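Torso (Bombyx mori, PDB 5AOQ) is a receptor tyrosine kinase, here its extracellular part, that binds prothoracicotropic hormone (PTTH), activates MAPK signalling and takes part in initiating metamorphosis. Local coordinates at the interface of chains A and B and the interface of chains A and C. Residues are numbered along the deposited sequence; one frame, centred on the assembly and turned at random. Chains: chain A/B, Torso; chain C, Preproptth.

Contact 1: the interface of chains A and B. Residues chain A 92-95; chain B 35-36, 41-42.
Receptor meets receptor here: loop A:Asn92 to A:Pro95, in the first fibronectin type III region of one Torso chain, lies against the end of helix 27-35 and the loop after it in the other. B:Tyr35 is the central polar side chain. Its CG stands anti to the backbone N (chi1 169°), which carries the phenol across to the loop. The phenol OH donates to carboxylate OD1 of A:Asp94 at 3.2 Å, meeting the anti lone pair, the one directed away from OD2. The two side chains cross at about a right angle, carboxylate and ring planes 62° apart. The same OH lies 3.1 Å from backbone O of A:Phe93, also an acceptor; one hydroxyl hydrogen would have to choose between them or be shared. A phenylalanine here would remove the hydroxyl and would probably cost the interface its polar link to this loop. Beside it, ring carbon CD1 of A:Phe93 comes 3.7 Å from CB of B:Ser42, and the carbonyl O of B:Thr41 sits over the face of the A:Phe93 ring, on its CG/CD1 side. B:Tyr36 points tip to tip at A:Pro95, whose CD lies 4.1 Å from ring carbon CZ. CD2 of B:Tyr35 sits 3.5 Å above the B:Tyr36 ring plane, toward its rim, which may help to hold the B:Tyr36 ring. Repeated by the two-fold, the patch contributes to direct receptor pairing in the Torso homodimer.

Contact 2: the interface of chains A and C. Residues chain A 194-199, 225; chain C 19, 21, 23, 36.
Strand 189-195 of the receptor, the turn that follows it and the start of strand 198-205 face strand 20-24 of the hormone, with C:Tyr19 just ahead of that strand and C:Glu36 on hormone strand 35-39. C:Lys21 is the main probe: 94 Å² of its surface is hidden by the receptor. Its CG lies anti to the carbonyl carbon (chi1 -78°), and the chain beyond is fully extended, so the side-chain nitrogen NZ arrives at the turn. There NZ makes weak hydrogen bonds to two backbone carbonyls, O of A:Cys195 and O of A:Gln196, each at 3.3 Å. From its own chain, carboxylate OE2 of C:Glu36 forms a salt bridge to NZ at 3.5 Å; this second-shell charge would probably steady the lysine and favour its charged form. The methylenes are used as well: CD lies 4.0 Å from CG1 of A:Ile194, the two side chains crossing at about a right angle. A:Ile194, with CG1 anti to its backbone N (chi1 -176°), turns CG2 toward C:Ile23, whose CG1 is 3.9 Å away; these branched chains slide past one another in opposite directions. At the other end, A:Gln196 extends obliquely across C:Tyr19, CG 4.1 Å from phenol carbon CZ, and its amide plane stands 84° from the ring. The C:Tyr19 OH approaches the same A:Gln196 carbonyl O that C:Lys21 NZ approaches, at 3.3 Å. The site lies in the second fibronectin type III domain, the hormone-binding domain, where A:Cys195 ends its strand and is tied by a disulfide to A:Cys224, next to A:Glu225 on strand 223-230.

Contact 1: the interface of chains A and B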
# COMPACT_ATOMS: atom_id res chain seq x y z
N ASN A 92 -4.96 17.54 21.76
CA ASN A 92 -5.88 16.42 21.53
C ASN A 92 -6.92 16.72 20.46
O ASN A 92 -8.10 16.89 20.77
CB ASN A 92 -6.58 16.04 22.83
CG ASN A 92 -5.64 15.49 23.88
OD1 ASN A 92 -4.71 14.74 23.56
ND2 ASN A 92 -5.87 15.85 25.13
N PHE A 93 -6.47 16.81 19.21
CA PHE A 93 -7.36 17.04 18.09
C PHE A 93 -7.27 15.87 17.12
O PHE A 93 -8.28 15.30 16.71
CB PHE A 93 -7.00 18.35 17.37
CG PHE A 93 -7.12 19.57 18.24
CD1 PHE A 93 -8.14 19.68 19.17
CD2 PHE A 93 -6.21 20.61 18.12
CE1 PHE A 93 -8.26 20.81 19.96
CE2 PHE A 93 -6.32 21.73 18.91
CZ PHE A 93 -7.34 21.83 19.83
N ASP A 94 -6.04 15.52 16.76
CA ASP A 94 -5.77 14.41 15.87
C ASP A 94 -6.04 13.07 16.54
O ASP A 94 -6.11 12.99 17.77
CB ASP A 94 -4.33 14.48 15.38
CG ASP A 94 -4.02 15.77 14.64
OD1 ASP A 94 -4.97 16.40 14.12
OD2 ASP A 94 -2.84 16.15 14.57
N PRO A 95 -6.19 12.00 15.74
CA PRO A 95 -6.33 10.65 16.29
C PRO A 95 -5.15 10.29 17.19
O PRO A 95 -4.01 10.69 16.93
CB PRO A 95 -6.39 9.76 15.04
CG PRO A 95 -5.95 10.62 13.90
CD PRO A 95 -6.34 12.00 14.27
N TYR B 35 -13.66 14.15 9.63
CA TYR B 35 -12.83 15.05 10.43
C TYR B 35 -11.80 15.78 9.57
O TYR B 35 -11.55 16.97 9.77
CB TYR B 35 -12.13 14.27 11.54
CG TYR B 35 -11.04 15.05 12.25
CD1 TYR B 35 -11.33 16.23 12.93
CD2 TYR B 35 -9.73 14.60 12.25
CE1 TYR B 35 -10.34 16.94 13.58
CE2 TYR B 35 -8.73 15.30 12.90
CZ TYR B 35 -9.04 16.47 13.56
OH TYR B 35 -8.05 17.18 14.20
N TYR B 36 -11.20 15.06 8.63
CA TYR B 36 -10.18 15.64 7.76
C TYR B 36 -10.80 16.38 6.57
O TYR B 36 -10.16 17.25 5.98
CB TYR B 36 -9.23 14.56 7.26
CG TYR B 36 -8.35 13.97 8.34
CD1 TYR B 36 -8.79 12.90 9.11
CD2 TYR B 36 -7.09 14.49 8.59
CE1 TYR B 36 -7.99 12.36 10.10
CE2 TYR B 36 -6.29 13.96 9.58
CZ TYR B 36 -6.74 12.89 10.33
OH TYR B 36 -5.95 12.36 11.32
N THR B 41 -12.60 21.19 14.59
CA THR B 41 -11.59 21.61 15.56
C THR B 41 -10.95 20.39 16.20
O THR B 41 -9.75 20.38 16.48
CB THR B 41 -12.21 22.50 16.66
OG1 THR B 41 -13.25 21.79 17.33
CG2 THR B 41 -12.78 23.78 16.05
N SER B 42 -11.76 19.36 16.42
CA SER B 42 -11.29 18.10 16.98
C SER B 42 -12.04 16.93 16.37
O SER B 42 -12.84 17.11 15.45
CB SER B 42 -11.45 18.09 18.50
OG SER B 42 -12.82 18.13 18.87

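Contact 2: the interface of chains A and C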
# COMPACT_ATOMS: atom_id res chain seq x y z
N ILE A 194 20.60 -5.52 1.16
CA ILE A 194 20.31 -5.84 -0.23
C ILE A 194 21.55 -6.37 -0.94
O ILE A 194 22.68 -6.01 -0.60
CB ILE A 194 19.77 -4.59 -0.97
CG1 ILE A 194 19.37 -4.92 -2.42
CG2 ILE A 194 20.80 -3.47 -0.96
CD1 ILE A 194 18.25 -5.93 -2.53
N CYS A 195 21.34 -7.25 -1.92
CA CYS A 195 22.42 -7.80 -2.74
C CYS A 195 22.06 -7.74 -4.22
O CYS A 195 20.89 -7.64 -4.58
CB CYS A 195 22.72 -9.24 -2.34
SG CYS A 195 23.32 -9.45 -0.65
N GLN A 196 23.08 -7.83 -5.07
CA GLN A 196 22.90 -7.74 -6.52
C GLN A 196 22.01 -8.86 -7.06
O GLN A 196 21.35 -8.69 -8.09
CB GLN A 196 24.26 -7.78 -7.22
CG GLN A 196 24.20 -7.55 -8.73
CD GLN A 196 25.57 -7.63 -9.38
OE1 GLN A 196 26.60 -7.63 -8.69
NE2 GLN A 196 25.60 -7.72 -10.70
N ASN A 197 21.98 -10.00 -6.37
CA ASN A 197 21.21 -11.15 -6.81
C ASN A 197 20.42 -11.81 -5.68
O ASN A 197 20.23 -13.03 -5.67
CB ASN A 197 22.13 -12.17 -7.48
CG ASN A 197 22.76 -11.64 -8.75
OD1 ASN A 197 22.15 -11.67 -9.82
ND2 ASN A 197 23.99 -11.15 -8.64
N THR A 198 19.96 -11.01 -4.73
CA THR A 198 19.07 -11.48 -3.68
C THR A 198 18.10 -10.37 -3.30
O THR A 198 18.49 -9.21 -3.19
CB THR A 198 19.85 -11.93 -2.42
OG1 THR A 198 20.81 -12.94 -2.79
CG2 THR A 198 18.90 -12.50 -1.37
N ASN A 199 16.84 -10.74 -3.10
CA ASN A 199 15.81 -9.76 -2.76
C ASN A 199 16.05 -9.13 -1.40
O ASN A 199 16.62 -9.75 -0.50
CB ASN A 199 14.43 -10.41 -2.80
CG ASN A 199 13.92 -10.62 -4.22
OD1 ASN A 199 14.17 -9.80 -5.10
ND2 ASN A 199 13.20 -11.71 -4.43
N GLU A 225 25.17 -4.83 -0.00
CA GLU A 225 25.23 -3.62 0.80
C GLU A 225 24.20 -3.68 1.93
O GLU A 225 23.07 -4.17 1.74
CB GLU A 225 24.99 -2.38 -0.06
CG GLU A 225 25.17 -1.07 0.68
CD GLU A 225 24.98 0.14 -0.22
OE1 GLU A 225 24.54 -0.04 -1.37
OE2 GLU A 225 25.27 1.27 0.24
N TYR C 19 24.79 -2.34 -13.27
CA TYR C 19 23.67 -1.81 -12.51
C TYR C 19 23.88 -2.09 -11.03
O TYR C 19 24.24 -3.21 -10.64
CB TYR C 19 22.34 -2.42 -13.00
CG TYR C 19 22.09 -3.83 -12.52
CD1 TYR C 19 22.85 -4.89 -12.99
CD2 TYR C 19 21.08 -4.10 -11.60
CE1 TYR C 19 22.62 -6.18 -12.55
CE2 TYR C 19 20.84 -5.38 -11.16
CZ TYR C 19 21.61 -6.42 -11.64
OH TYR C 19 21.37 -7.70 -11.20
N LYS C 21 22.37 -1.82 -7.03
CA LYS C 21 21.15 -1.76 -6.22
C LYS C 21 21.31 -0.86 -5.00
O LYS C 21 22.38 -0.78 -4.40
CB LYS C 21 20.74 -3.16 -5.78
CG LYS C 21 20.05 -3.97 -6.86
CD LYS C 21 19.65 -5.35 -6.35
CE LYS C 21 18.98 -6.17 -7.44
NZ LYS C 21 18.53 -7.50 -6.94
N ILE C 23 18.63 1.12 -1.67
CA ILE C 23 17.34 1.12 -0.99
C ILE C 23 16.87 2.55 -0.76
O ILE C 23 17.65 3.42 -0.37
CB ILE C 23 17.41 0.38 0.36
CG1 ILE C 23 17.89 -1.06 0.15
CG2 ILE C 23 16.04 0.40 1.05
CD1 ILE C 23 18.08 -1.85 1.43
N GLU C 36 13.17 -0.80 -3.65
CA GLU C 36 14.34 -1.29 -4.37
C GLU C 36 14.65 -0.39 -5.57
O GLU C 36 13.80 -0.19 -6.44
CB GLU C 36 14.12 -2.73 -4.82
CG GLU C 36 15.29 -3.34 -5.59
CD GLU C 36 15.04 -4.79 -5.96
OE1 GLU C 36 14.12 -5.41 -5.40
OE2 GLU C 36 15.78 -5.31 -6.83

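About 41 Å separates the C-alpha centres of contact 1 and contact 2, and no residue belongs to both. Chain A is the common member, but it uses different regions: the first fibronectin type III region in contact 1 and the second in contact 2. One surface pairs receptor with receptor, the other receptor with hormone. In the deposited assembly of two Torso and two PTTH chains, the PTTH dimer, bound by the second fibronectin domain, would offer a further link between the receptors. The two surfaces are distinct and distant, and the structure alone does not show how one affects the other.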